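Local coordinates for protein PexRD2 family secreted RxLR effector peptide, putative (Phytophthora infestans, PDB 3ZRG) that acts as a secreted effector of the potato blight pathogen, enhancing colonization of host-plant leaves and inducing a weak, SGT1-dependent cell death response, at residues 20-25 with 52-57. Residues are numbered along the deposited sequence; the frame is centred on the assembly and turned at random. Where two conformers were deposited one is given.
Sequences DDYAAK and KKLLRY
Buried apolar packing joins two nearly antiparallel helices, 19-25 and 49-63, and forms part of the core of this all-helical effector domain of the WY-like clan. The axes of segments 20-25 and 52-57 approach to 9.8 Å, their N-to-C directions 162° apart, and Ala23 lies level with Leu54 where the backbones come nearest, with their CA atoms 6.3 Å apart. A small methyl suits this place: the Ala23 CB lies against both branches of Leu54, 3.8 Å from Leu54 CD1. Beside it, Tyr22 spans the distance between the helices, its CG anti to the backbone N (chi1 -175°), so that the ring reaches across. There it settles among Lys53, Leu54 and Tyr57, with Tyr22 CD2 3.9 Å from Leu54 CD1 and 3.7 Å from Tyr57 CB. The carbonyl oxygen of Lys53 lies in the ring plane at the Tyr22 edge, 3.7 Å from Tyr22 CE2. Lys53 crosses at about a right angle; its extended methylene chain passes the hydroxyl tip, Lys53 CB 3.5 Å from Tyr22 OH, while the amine leads away. The Tyr57 ring meets that of Tyr22 obliquely, centroids 5.5 Å apart and planes at 77°. Tyr57 OH hydrogen-bonds to the Met17 carbonyl, satisfying the polar end of this buried side chain. Helix 6-14 covers both tyrosines through Met12, Ile32 of helix 29-37 packs on Ala23 and Leu54, and Leu58 of the second subunit also touches Ala23.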
loop_
_atom_site.group_PDB
_atom_site.type_symbol
_atom_site.label_atom_id
_atom_site.label_comp_id
_atom_site.label_asym_id
_atom_site.label_seq_id
_atom_site.Cartn_x
_atom_site.Cartn_y
_atom_site.Cartn_z
ATOM N N ASP A 20 3.632 -1.114 -5.946
ATOM C CA ASP A 20 3.499 -2.544 -6.280
ATOM C C ASP A 20 4.810 -3.203 -6.708
ATOM O O ASP A 20 5.103 -4.327 -6.274
ATOM C CB ASP A 20 2.319 -2.786 -7.234
ATOM C CG ASP A 20 2.244 -1.769 -8.348
ATOM O OD1 ASP A 20 1.925 -0.589 -8.094
ATOM O OD2 ASP A 20 2.520 -2.188 -9.488
ATOM N N ASP A 21 5.660 -2.512 -7.467
ATOM C CA ASP A 21 6.983 -3.020 -7.795
ATOM C C ASP A 21 7.800 -3.264 -6.496
ATOM O O ASP A 21 8.483 -4.291 -6.347
ATOM C CB ASP A 21 7.774 -2.038 -8.668
ATOM C CG ASP A 21 7.311 -1.957 -10.123
ATOM O OD1 ASP A 21 6.617 -2.873 -10.667
ATOM O OD2 ASP A 21 7.718 -0.933 -10.747
ATOM N N TYR A 22 7.759 -2.307 -5.582
ATOM C CA TYR A 22 8.542 -2.430 -4.347
ATOM C C TYR A 22 7.972 -3.581 -3.483
ATOM O O TYR A 22 8.731 -4.373 -2.935
ATOM C CB TYR A 22 8.530 -1.114 -3.572
ATOM C CG TYR A 22 9.408 -1.119 -2.340
ATOM C CD1 TYR A 22 10.655 -1.714 -2.344
ATOM C CD2 TYR A 22 9.000 -0.449 -1.192
ATOM C CE1 TYR A 22 11.468 -1.672 -1.229
ATOM C CE2 TYR A 22 9.793 -0.428 -0.062
ATOM C CZ TYR A 22 11.019 -1.014 -0.093
ATOM O OH TYR A 22 11.827 -1.010 1.011
ATOM N N ALA A 23 6.656 -3.746 -3.473
ATOM C CA ALA A 23 6.055 -4.881 -2.744
ATOM C C ALA A 23 6.584 -6.226 -3.323
ATOM O O ALA A 23 6.885 -7.194 -2.593
ATOM C CB ALA A 23 4.507 -4.775 -2.821
ATOM N N ALA A 24 6.763 -6.283 -4.639
ATOM C CA ALA A 24 7.286 -7.503 -5.269
ATOM C C ALA A 24 8.770 -7.688 -4.904
ATOM O O ALA A 24 9.222 -8.812 -4.614
ATOM C CB ALA A 24 7.111 -7.428 -6.798
ATOM N N LYS A 25 9.528 -6.598 -4.878
ATOM C CA LYS A 25 10.917 -6.708 -4.494
ATOM C C LYS A 25 11.020 -7.288 -3.084
ATOM O O LYS A 25 11.908 -8.107 -2.822
ATOM C CB LYS A 25 11.628 -5.364 -4.602
ATOM C CG LYS A 25 13.109 -5.442 -4.390
ATOM C CD LYS A 25 13.834 -4.203 -4.951
ATOM C CE LYS A 25 15.278 -4.559 -5.371
ATOM N N LYS A 52 6.178 -1.970 6.933
ATOM C CA LYS A 52 6.543 -0.621 7.373
ATOM C C LYS A 52 7.289 0.103 6.229
ATOM O O LYS A 52 7.004 1.248 5.930
ATOM C CB LYS A 52 7.381 -0.667 8.652
ATOM C CG LYS A 52 7.697 0.732 9.237
ATOM C CD LYS A 52 8.708 0.674 10.353
ATOM C CE LYS A 52 8.157 0.026 11.586
ATOM N NZ LYS A 52 7.057 0.800 12.219
ATOM N N LYS A 53 8.224 -0.588 5.595
ATOM C CA LYS A 53 8.994 -0.031 4.498
ATOM C C LYS A 53 8.083 0.232 3.327
ATOM O O LYS A 53 8.147 1.302 2.704
ATOM C CB LYS A 53 10.119 -0.998 4.060
ATOM C CG LYS A 53 11.342 -1.076 4.978
ATOM C CD LYS A 53 12.294 -2.162 4.367
ATOM C CE LYS A 53 13.486 -2.519 5.164
ATOM N NZ LYS A 53 14.272 -3.468 4.306
ATOM N N LEU A 54 7.225 -0.735 2.996
ATOM C CA LEU A 54 6.306 -0.560 1.869
ATOM C C LEU A 54 5.387 0.680 2.021
ATOM O O LEU A 54 5.189 1.500 1.083
ATOM C CB LEU A 54 5.495 -1.836 1.676
ATOM C CG LEU A 54 4.523 -1.779 0.500
ATOM C CD1 LEU A 54 5.246 -1.531 -0.889
ATOM C CD2 LEU A 54 3.643 -3.014 0.528
ATOM N N LEU A 55 4.834 0.834 3.219
ATOM C CA LEU A 55 3.906 1.928 3.480
ATOM C C LEU A 55 4.679 3.256 3.523
ATOM O O LEU A 55 4.146 4.269 3.123
ATOM C CB LEU A 55 3.149 1.667 4.766
ATOM C CG LEU A 55 2.120 0.542 4.662
ATOM C CD1 LEU A 55 1.538 0.326 6.089
ATOM C CD2 LEU A 55 1.037 0.861 3.608
ATOM N N ARG A 56 5.920 3.264 4.006
ATOM C CA ARG A 56 6.798 4.420 3.927
ATOM C C ARG A 56 6.977 4.918 2.481
ATOM O O ARG A 56 6.858 6.110 2.176
ATOM C CB ARG A 56 8.166 4.024 4.499
ATOM C CG ARG A 56 9.066 5.191 4.717
ATOM C CD ARG A 56 8.308 6.278 5.448
ATOM N NE ARG A 56 8.957 7.560 5.282
ATOM C CZ ARG A 56 8.518 8.530 4.484
ATOM N NH1 ARG A 56 7.378 8.384 3.782
ATOM N NH2 ARG A 56 9.225 9.653 4.422
ATOM N N TYR A 57 7.321 3.971 1.620
ATOM C CA TYR A 57 7.488 4.257 0.163
ATOM C C TYR A 57 6.189 4.769 -0.472
ATOM O O TYR A 57 6.210 5.715 -1.228
ATOM C CB TYR A 57 8.082 3.055 -0.562
ATOM C CG TYR A 57 8.495 3.422 -1.993
ATOM C CD1 TYR A 57 9.337 4.506 -2.253
ATOM C CD2 TYR A 57 7.991 2.732 -3.070
ATOM C CE1 TYR A 57 9.713 4.824 -3.516
ATOM C CE2 TYR A 57 8.324 3.059 -4.349
ATOM C CZ TYR A 57 9.198 4.109 -4.590
ATOM O OH TYR A 57 9.583 4.489 -5.876
#